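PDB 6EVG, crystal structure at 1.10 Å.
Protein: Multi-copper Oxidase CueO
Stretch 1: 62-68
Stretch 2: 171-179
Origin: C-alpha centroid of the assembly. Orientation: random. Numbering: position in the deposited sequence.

Stretch 1 62-68: AYLGPLV
Stretch 2 171-179: IPLVLQDRR

A single direct hydrogen bond joins these two stretches, and it runs between side chains: Y63 OH donates to Q176 OE1 at 2.7 Å, with no backbone pairing across the contact. The CA spacings explain why. L64 and V174 lie 9.0 Å apart (CA to CA), L67 and P172 8.6 Å, too far for a shared sheet but right for side chains meeting midway. The segments 63-67 and 172-178 run nearly antiparallel, their directions 163° apart.

Stretch 2 is extended from 171 to 178, phi -84° to -144° and psi 111° to 175°. This conformation alternates its side chains, so P172, V174, Q176 and R178 point their CA-to-CB bonds toward stretch 1. Stretch 1 is loop until strand begins at L67. L64 adopts positive phi (58/-152), between extended Y63 (-161/140) and G65 (-173/178); an ideal CB on G65 would come within 2.9 Å of P66 CD.

Y63 takes chi1 t with chi2 83°, placing Q176 OE1 at the ring edge, near its plane, where a phenol hydroxyl favours its partner. Q176 answers with chi1 m, chi2 t and chi3 -55°; its NE2 is hydrogen-bonded elsewhere in the structure. R178, m at chi1 through chi3, curls so that NH1 lies 4.1 Å from Y63 CE1, an oblique approach. One water bridges the same pair, donating to Y63 OH at 2.8 Å and accepting from R178 NH1 at 2.9 Å. The tyrosine hydroxyl thus serves as both donor and acceptor.

Beyond this polar end the contact is apolar. L64 (chi1 -88°, chi2 t) brings CD2 to 4.0 Å from CG1 of V174 (chi1 t), and L67 (chi1 t, chi2 145°) sets CD1 4.3 Å from P172 CB. These buried aliphatic groups need no polar partners. The two stretches together bury 263 Å².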

ATOM      1  N   ALA A  62       1.105  -0.878  19.626  1.00  9.59           N
ATOM      2  CA  ALA A  62       0.292   0.320  19.598  1.00  9.99           C
ATOM      3  C   ALA A  62       0.278   1.082  18.299  1.00  8.78           C
ATOM      4  O   ALA A  62      -0.507   2.015  18.120  1.00  9.35           O
ATOM      5  CB  ALA A  62       0.750   1.254  20.703  1.00 12.00           C
ATOM      6  N   TYR A  63       1.153   0.690  17.341  1.00  8.29           N
ATOM      7  CA  TYR A  63       1.252   1.412  16.067  1.00  7.82           C
ATOM      8  C   TYR A  63       1.928   0.497  15.037  1.00  7.73           C
ATOM      9  O   TYR A  63       2.880  -0.212  15.394  1.00  8.46           O
ATOM     10  CB  TYR A  63       2.080   2.724  16.251  1.00  8.53           C
ATOM     11  CG  TYR A  63       1.979   3.626  15.052  1.00  7.85           C
ATOM     12  CD1 TYR A  63       0.911   4.482  14.879  1.00  8.50           C
ATOM     13  CD2 TYR A  63       2.938   3.601  14.010  1.00  8.60           C
ATOM     14  CE1 TYR A  63       0.740   5.226  13.733  1.00  8.12           C
ATOM     15  CE2 TYR A  63       2.798   4.350  12.852  1.00  8.38           C
ATOM     16  CZ  TYR A  63       1.674   5.162  12.695  1.00  8.25           C
ATOM     17  OH  TYR A  63       1.477   5.888  11.577  1.00  9.50           O
ATOM     18  N   LEU A  64       1.447   0.513  13.802  1.00  7.06           N
ATOM     19  CA  LEU A  64       2.004  -0.359  12.764  1.00  7.09           C
ATOM     20  C   LEU A  64       1.884  -1.810  13.230  1.00  7.02           C
ATOM     21  O   LEU A  64       0.934  -2.133  13.947  1.00  8.49           O
ATOM     22  CB  LEU A  64       3.369   0.119  12.302  1.00  8.61           C
ATOM     23  CG  LEU A  64       3.330   1.138  11.175  1.00 13.19           C
ATOM     24  CD1 LEU A  64       4.713   1.680  10.924  1.00 14.01           C
ATOM     25  CD2 LEU A  64       2.804   0.671   9.860  1.00 19.48           C
ATOM     26  N   GLY A  65       2.761  -2.681  12.779  1.00  6.99           N
ATOM     27  CA  GLY A  65       2.538  -4.101  12.918  1.00  7.29           C
ATOM     28  C   GLY A  65       3.750  -4.869  12.473  1.00  7.23           C
ATOM     29  O   GLY A  65       4.762  -4.310  12.050  1.00  8.55           O
ATOM     30  N   PRO A  66       3.687  -6.199  12.581  1.00  7.08           N
ATOM     31  CA  PRO A  66       4.798  -7.052  12.158  1.00  7.10           C
ATOM     32  C   PRO A  66       4.951  -7.097  10.638  1.00  6.80           C
ATOM     33  O   PRO A  66       4.030  -6.757   9.893  1.00  7.82           O
ATOM     34  CB  PRO A  66       4.404  -8.421  12.678  1.00  7.92           C
ATOM     35  CG  PRO A  66       2.896  -8.394  12.639  1.00  8.39           C
ATOM     36  CD  PRO A  66       2.554  -6.982  13.037  1.00  8.31           C
ATOM     37  N   LEU A  67       6.113  -7.616  10.227  1.00  7.03           N
ATOM     38  CA  LEU A  67       6.307  -8.126   8.853  1.00  7.46           C
ATOM     39  C   LEU A  67       6.140  -9.632   8.923  1.00  6.66           C
ATOM     40  O   LEU A  67       6.930 -10.326   9.566  1.00  7.96           O
ATOM     41  CB  LEU A  67       7.650  -7.694   8.283  1.00  8.07           C
ATOM     42  CG  LEU A  67       7.852  -8.099   6.801  1.00  8.55           C
ATOM     43  CD1 LEU A  67       8.630  -7.071   6.048  1.00  9.80           C
ATOM     44  CD2 LEU A  67       8.416  -9.479   6.641  1.00  9.72           C
ATOM     45  N   VAL A  68       5.049 -10.102   8.332  1.00  6.95           N
ATOM     46  CA  VAL A  68       4.722 -11.525   8.246  1.00  7.13           C
ATOM     47  C   VAL A  68       5.373 -12.077   6.987  1.00  7.57           C
ATOM     48  O   VAL A  68       5.150 -11.580   5.894  1.00  9.17           O
ATOM     49  CB  VAL A  68       3.200 -11.737   8.206  1.00  7.54           C
ATOM     50  CG1 VAL A  68       2.872 -13.222   8.089  1.00  8.27           C
ATOM     51  CG2 VAL A  68       2.540 -11.110   9.402  1.00  7.90           C
ATOM     52  N   ILE A 171      15.415  -3.938   4.145  1.00  7.70           N
ATOM     53  CA  ILE A 171      14.828  -3.079   5.127  1.00  8.05           C
ATOM     54  C   ILE A 171      13.501  -2.519   4.609  1.00  7.66           C
ATOM     55  O   ILE A 171      13.456  -1.926   3.550  1.00  7.94           O
ATOM     56  CB  ILE A 171      15.772  -1.862   5.447  1.00  9.16           C
ATOM     57  CG1 ILE A 171      17.137  -2.383   5.957  1.00 11.68           C
ATOM     58  CG2 ILE A 171      15.143  -0.928   6.441  1.00  9.87           C
ATOM     59  CD1 ILE A 171      18.205  -1.341   6.026  1.00 13.91           C
ATOM     60  N   PRO A 172      12.405  -2.719   5.370  1.00  7.68           N
ATOM     61  CA  PRO A 172      11.114  -2.121   4.979  1.00  7.79           C
ATOM     62  C   PRO A 172      11.030  -0.684   5.469  1.00  7.43           C
ATOM     63  O   PRO A 172      11.459  -0.372   6.582  1.00  8.67           O
ATOM     64  CB  PRO A 172      10.090  -3.007   5.701  1.00  9.17           C
ATOM     65  CG  PRO A 172      10.810  -3.408   6.955  1.00 11.49           C
ATOM     66  CD  PRO A 172      12.281  -3.522   6.592  1.00  9.56           C
ATOM     67  N   LEU A 173      10.430   0.163   4.595  1.00  7.38           N
ATOM     68  CA  LEU A 173      10.212   1.579   4.908  1.00  7.75           C
ATOM     69  C   LEU A 173       8.747   1.896   4.656  1.00  7.44           C
ATOM     70  O   LEU A 173       8.296   1.924   3.502  1.00  8.80           O
ATOM     71  CB  LEU A 173      11.058   2.509   4.031  1.00  8.56           C
ATOM     72  CG  LEU A 173      12.587   2.262   4.076  1.00  9.16           C
ATOM     73  CD1 LEU A 173      13.263   3.249   3.076  1.00 10.73           C
ATOM     74  CD2 LEU A 173      13.173   2.402   5.467  1.00  9.66           C
ATOM     75  N   VAL A 174       8.019   2.196   5.721  1.00  6.93           N
ATOM     76  CA  VAL A 174       6.613   2.580   5.627  1.00  6.83           C
ATOM     77  C   VAL A 174       6.559   4.104   5.790  1.00  6.83           C
ATOM     78  O   VAL A 174       6.814   4.650   6.882  1.00  7.30           O
ATOM     79  CB  VAL A 174       5.748   1.880   6.715  1.00  7.60           C
ATOM     80  CG1 VAL A 174       4.311   2.330   6.567  1.00  8.39           C
ATOM     81  CG2 VAL A 174       5.915   0.374   6.620  1.00  7.87           C
ATOM     82  N   LEU A 175       6.223   4.763   4.684  1.00  6.94           N
ATOM     83  CA  LEU A 175       6.205   6.225   4.619  1.00  7.00           C
ATOM     84  C   LEU A 175       4.799   6.725   4.973  1.00  6.76           C
ATOM     85  O   LEU A 175       3.819   6.278   4.334  1.00  7.68           O
ATOM     86  CB  LEU A 175       6.569   6.702   3.219  1.00  7.74           C
ATOM     87  CG  LEU A 175       7.831   6.130   2.577  1.00  7.95           C
ATOM     88  CD1 LEU A 175       8.075   6.725   1.196  1.00  8.52           C
ATOM     89  CD2 LEU A 175       9.084   6.320   3.455  1.00  9.25           C
ATOM     90  N   GLN A 176       4.699   7.637   5.937  1.00  7.20           N
ATOM     91  CA  GLN A 176       3.410   8.190   6.346  1.00  7.59           C
ATOM     92  C   GLN A 176       3.582   9.662   6.708  1.00  7.49           C
ATOM     93  O   GLN A 176       4.692  10.212   6.709  1.00  8.34           O
ATOM     94  CB  GLN A 176       2.776   7.407   7.492  1.00  7.88           C
ATOM     95  CG  GLN A 176       2.478   5.973   7.154  1.00  8.23           C
ATOM     96  CD  GLN A 176       2.039   5.168   8.341  1.00  7.98           C
ATOM     97  OE1 GLN A 176       2.753   5.104   9.375  1.00  9.12           O
ATOM     98  NE2 GLN A 176       0.863   4.526   8.218  1.00  9.45           N
ATOM     99  N   ASP A 177       2.476  10.329   7.002  1.00  8.19           N
ATOM    100  CA  ASP A 177       2.473  11.677   7.499  1.00  8.72           C
ATOM    101  C   ASP A 177       1.499  11.857   8.646  1.00  9.06           C
ATOM    102  O   ASP A 177       0.609  11.028   8.858  1.00 10.59           O
ATOM    103  CB  ASP A 177       2.250  12.727   6.398  1.00 10.09           C
ATOM    104  CG  ASP A 177       0.915  12.723   5.690  1.00 10.31           C
ATOM    105  OD1 ASP A 177       0.198  11.716   5.777  1.00 11.87           O
ATOM    106  OD2 ASP A 177       0.592  13.761   5.000  1.00 10.90           O
ATOM    107  N   ARG A 178       1.704  12.894   9.432  1.00  9.07           N
ATOM    108  CA  ARG A 178       0.947  13.143  10.631  1.00  8.89           C
ATOM    109  C   ARG A 178       0.661  14.646  10.779  1.00  9.43           C
ATOM    110  O   ARG A 178       1.556  15.481  10.687  1.00 10.33           O
ATOM    111  CB  ARG A 178       1.760  12.770  11.879  1.00  9.49           C
ATOM    112  CG  ARG A 178       2.094  11.301  12.014  1.00  9.71           C
ATOM    113  CD  ARG A 178       0.854  10.421  12.235  1.00  9.21           C
ATOM    114  NE  ARG A 178       0.179  10.795  13.448  1.00  9.02           N
ATOM    115  CZ  ARG A 178      -0.713  10.009  14.053  1.00  8.94           C
ATOM    116  NH1 ARG A 178      -1.068   8.882  13.516  1.00  9.59           N
ATOM    117  NH2 ARG A 178      -1.212  10.383  15.239  1.00 10.27           N
ATOM    118  N   ARG A 179      -0.612  14.969  11.063  1.00  9.60           N
ATOM    119  CA  ARG A 179      -0.983  16.293  11.542  1.00  9.79           C
ATOM    120  C   ARG A 179      -0.687  16.426  13.043  1.00  9.64           C
ATOM    121  O   ARG A 179      -0.375  17.532  13.492  1.00 10.80           O
ATOM    122  CB  ARG A 179      -2.446  16.586  11.217  1.00 10.33           C
ATOM    123  CG  ARG A 179      -2.945  17.951  11.587  1.00 11.28           C
ATOM    124  CD  ARG A 179      -4.285  18.314  11.028  1.00 11.72           C
ATOM    125  NE  ARG A 179      -4.248  18.266   9.563  1.00 11.05           N
ATOM    126  CZ  ARG A 179      -5.307  18.292   8.748  1.00 11.51           C
ATOM    127  NH1 ARG A 179      -6.515  18.431   9.258  1.00 11.98           N
ATOM    128  NH2 ARG A 179      -5.159  18.198   7.450  1.00 11.84           N
TER
HETATM  129  O   HOH W   1      -0.613   7.583  10.933  1.00  9.73           O